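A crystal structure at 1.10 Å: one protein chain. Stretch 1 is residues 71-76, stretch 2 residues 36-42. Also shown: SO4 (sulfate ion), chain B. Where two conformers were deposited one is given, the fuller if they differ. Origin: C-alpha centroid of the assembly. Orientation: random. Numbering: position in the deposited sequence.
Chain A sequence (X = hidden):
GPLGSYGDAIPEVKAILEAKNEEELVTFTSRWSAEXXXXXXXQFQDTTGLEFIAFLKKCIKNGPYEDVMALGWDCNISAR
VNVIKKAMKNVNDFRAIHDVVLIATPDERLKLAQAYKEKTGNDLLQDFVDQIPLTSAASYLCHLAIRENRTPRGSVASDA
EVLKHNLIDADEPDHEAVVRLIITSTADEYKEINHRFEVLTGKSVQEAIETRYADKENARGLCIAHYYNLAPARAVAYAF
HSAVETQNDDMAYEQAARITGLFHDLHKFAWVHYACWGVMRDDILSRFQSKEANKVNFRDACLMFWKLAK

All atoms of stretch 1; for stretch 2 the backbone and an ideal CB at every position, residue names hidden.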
# COMPACT_ATOMS: atom_id res chain seq x y z
N LEU A 71 -2.49 -11.45 -4.13
CA LEU A 71 -3.08 -10.39 -3.33
C LEU A 71 -4.39 -9.90 -3.94
O LEU A 71 -5.39 -9.76 -3.23
CB LEU A 71 -2.09 -9.22 -3.17
CG LEU A 71 -0.85 -9.46 -2.31
CD1 LEU A 71 0.05 -8.24 -2.38
CD2 LEU A 71 -1.20 -9.81 -0.84
N GLY A 72 -4.39 -9.68 -5.25
CA GLY A 72 -5.56 -9.13 -5.93
C GLY A 72 -6.76 -10.08 -5.88
O GLY A 72 -7.90 -9.62 -5.76
N TRP A 73 -6.54 -11.39 -5.96
CA TRP A 73 -7.64 -12.36 -5.87
C TRP A 73 -8.21 -12.57 -4.46
O TRP A 73 -9.28 -13.12 -4.32
CB TRP A 73 -7.19 -13.72 -6.44
CG TRP A 73 -7.42 -13.83 -7.89
CD1 TRP A 73 -6.55 -13.62 -8.92
CD2 TRP A 73 -8.67 -14.17 -8.49
NE1 TRP A 73 -7.18 -13.83 -10.12
CE2 TRP A 73 -8.48 -14.17 -9.89
CE3 TRP A 73 -9.93 -14.51 -7.98
CZ2 TRP A 73 -9.51 -14.49 -10.80
CZ3 TRP A 73 -10.96 -14.83 -8.89
CH2 TRP A 73 -10.74 -14.79 -10.27
N ASP A 74 -7.45 -12.18 -3.43
CA ASP A 74 -7.89 -12.41 -2.06
C ASP A 74 -8.87 -11.32 -1.60
O ASP A 74 -9.01 -10.28 -2.26
CB ASP A 74 -6.65 -12.39 -1.13
CG ASP A 74 -6.85 -13.17 0.17
OD1 ASP A 74 -7.97 -13.65 0.46
OD2 ASP A 74 -5.84 -13.29 0.90
N CYS A 75 -9.52 -11.55 -0.46
CA CYS A 75 -10.22 -10.48 0.25
C CYS A 75 -9.21 -9.49 0.83
O CYS A 75 -8.12 -9.88 1.27
CB CYS A 75 -11.14 -11.05 1.33
SG CYS A 75 -12.53 -11.94 0.60
N ASN A 76 -9.56 -8.20 0.82
CA ASN A 76 -8.60 -7.15 1.12
C ASN A 76 -8.01 -7.26 2.53
O ASN A 76 -6.81 -7.06 2.73
CB ASN A 76 -9.28 -5.81 0.90
CG ASN A 76 -8.35 -4.67 1.10
OD1 ASN A 76 -8.34 -4.03 2.16
ND2 ASN A 76 -7.55 -4.39 0.09
N UNK A 36 -17.65 -10.86 -7.10
CA UNK A 36 -17.57 -12.04 -7.95
C UNK A 36 -16.30 -12.85 -7.73
O UNK A 36 -16.34 -14.08 -7.78
CB UNK A 36 -17.66 -11.62 -9.42
N UNK A 37 -15.17 -12.17 -7.48
CA UNK A 37 -13.94 -12.94 -7.25
C UNK A 37 -14.11 -13.83 -6.02
O UNK A 37 -13.66 -14.98 -6.02
CB UNK A 37 -12.74 -12.01 -7.07
N UNK A 38 -14.76 -13.29 -5.00
CA UNK A 38 -14.94 -14.03 -3.75
C UNK A 38 -15.85 -15.24 -3.99
O UNK A 38 -15.55 -16.39 -3.60
CB UNK A 38 -15.52 -13.12 -2.66
N UNK A 39 -16.97 -15.00 -4.67
CA UNK A 39 -17.89 -16.10 -5.03
C UNK A 39 -17.22 -17.16 -5.90
O UNK A 39 -17.42 -18.36 -5.69
CB UNK A 39 -19.11 -15.54 -5.76
N UNK A 40 -16.43 -16.72 -6.87
CA UNK A 40 -15.76 -17.64 -7.76
C UNK A 40 -14.79 -18.51 -6.96
O UNK A 40 -14.73 -19.72 -7.16
CB UNK A 40 -15.03 -16.88 -8.87
N UNK A 41 -14.02 -17.92 -6.04
CA UNK A 41 -13.10 -18.74 -5.25
C UNK A 41 -13.85 -19.79 -4.42
O UNK A 41 -13.42 -20.93 -4.30
CB UNK A 41 -12.26 -17.85 -4.33
N UNK A 42 -14.98 -19.39 -3.87
CA UNK A 42 -15.78 -20.33 -3.07
C UNK A 42 -16.26 -21.51 -3.89
O UNK A 42 -16.09 -22.67 -3.50
CB UNK A 42 -16.98 -19.61 -2.45
S SO4 B . -13.44 -7.90 -0.11
O1 SO4 B . -14.27 -6.70 -0.18
O2 SO4 B . -14.04 -8.93 -0.96
O3 SO4 B . -12.06 -7.62 -0.50
O4 SO4 B . -13.46 -8.40 1.27

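Stretch 2 is a regular helix that packs against stretch 1 through some of its positions.

At position 36 the CA-to-CB bond points sideways and the ideal CB has nothing of stretch 1 within 5.5 Å, so the visible atoms set little preference. The residue is Glu36, which makes no contact here.

Position 37 is more constrained. Its CB points toward stretch 1 and lies 3.8 Å from Trp73 CZ3, with the indole ring alongside and, farther on, the carbonyl oxygen of Gly72, an acceptor. An apolar chain would suit the ring; a long chain ending in a donor could use both. The deposited residue is Arg37. Its CD sits over one face of the indole, 4.1 Å from the centroid of the Trp73 six-membered ring, in a CH-pi contact. Two waters lie between its guanidinium and the backbone: one accepts from Arg37 NE (2.9 Å) and lies 3.0 Å from Gly72 O and 2.8 Å from Asp74 O, while the other accepts weakly from Arg37 NH2 (2.9 Å) and donates to Gly72 O (2.7 Å).

At position 38 the CB points sideways, 4.6 Å from Cys75 SG, with room beyond. Many residues would fit, and a flexible aliphatic chain could brush the sulfur. Lys38 is fully extended, all four chi angles t, and its CD lies 4.0 Å from Cys75 SG.

Position 39 is out of reach of stretch 1, which therefore says nothing about its identity; it is Glu39.

Position 40 again points toward stretch 1, its CB 4.6 Å from Trp73 CZ3. The carbon atoms of the indole near this CB favour a medium or large apolar group, such as Leu, Ile, Met or Phe. Leu40 is found, its CD2 packing 4.0 Å from Trp73 CZ3.

Position 41 also points toward stretch 1, but its CB is 5.5 Å from Trp73 CE3, leaving space for a long chain. Away from the ring, the Trp73 carbonyl is about equally close and the Asp74 carboxylate lies farther on, so a basic residue is attractive; Gln could also serve. Arg41 places CG 4.0 Å from Trp73 CE3 and carries its guanidinium onward. Arg41 NE is 3.0 Å from Trp73 O, but the angle is too poor for a hydrogen bond; a water instead accepts from Arg41 NH2 (2.8 Å) and donates to Trp73 O (2.7 Å). The salt bridge from Arg41 NH2 to Asp74 OD1 is long, 3.9 Å, and purely electrostatic because the oxygen lies well out of the guanidinium plane. Cys75 SG approaches the guanidinium edge, 3.3 Å from Arg41 NH2.

Position 42 lies beyond reach, and Thr42 makes no contact with stretch 1.

Stretch 2, residues 36-42: ERKELRT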
# COMPACT_ATOMS: atom_id res chain seq x y z
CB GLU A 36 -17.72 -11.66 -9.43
CG GLU A 36 -19.11 -11.14 -9.80
CD GLU A 36 -19.17 -10.48 -11.15
OE1 GLU A 36 -18.14 -10.03 -11.66
OE2 GLU A 36 -20.28 -10.38 -11.72
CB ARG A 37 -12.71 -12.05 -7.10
CG ARG A 37 -12.30 -11.38 -8.38
CD ARG A 37 -10.97 -10.71 -8.26
NE ARG A 37 -10.90 -9.59 -7.33
CZ ARG A 37 -11.29 -8.34 -7.58
NH1 ARG A 37 -11.84 -8.02 -8.74
NH2 ARG A 37 -11.12 -7.40 -6.66
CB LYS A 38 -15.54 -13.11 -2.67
CG LYS A 38 -15.67 -13.74 -1.28
CD LYS A 38 -16.36 -12.76 -0.31
CE LYS A 38 -16.42 -13.34 1.10
NZ LYS A 38 -17.04 -12.40 2.06
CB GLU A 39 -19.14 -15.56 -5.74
CG GLU A 39 -20.06 -14.79 -4.80
CD GLU A 39 -21.35 -14.30 -5.46
OE1 GLU A 39 -21.43 -14.17 -6.71
OE2 GLU A 39 -22.31 -14.04 -4.71
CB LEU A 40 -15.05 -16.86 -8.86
CG LEU A 40 -14.43 -17.67 -9.99
CD1 LEU A 40 -14.38 -16.79 -11.23
CD2 LEU A 40 -13.01 -18.14 -9.64
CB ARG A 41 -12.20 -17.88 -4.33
CG ARG A 41 -11.24 -17.01 -5.09
CD ARG A 41 -10.26 -16.36 -4.17
NE ARG A 41 -10.85 -15.39 -3.26
CZ ARG A 41 -10.82 -15.47 -1.94
NH1 ARG A 41 -10.27 -16.50 -1.31
NH2 ARG A 41 -11.34 -14.48 -1.23
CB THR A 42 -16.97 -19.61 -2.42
OG1 THR A 42 -16.46 -18.60 -1.55
CG2 THR A 42 -17.88 -20.57 -1.61
O HOH W 1 -8.64 -7.10 -5.12
O HOH W 2 -10.62 -9.57 -4.49
O HOH W 3 -11.83 -12.77 -3.38
O HOH W 4 -8.73 -15.92 1.66
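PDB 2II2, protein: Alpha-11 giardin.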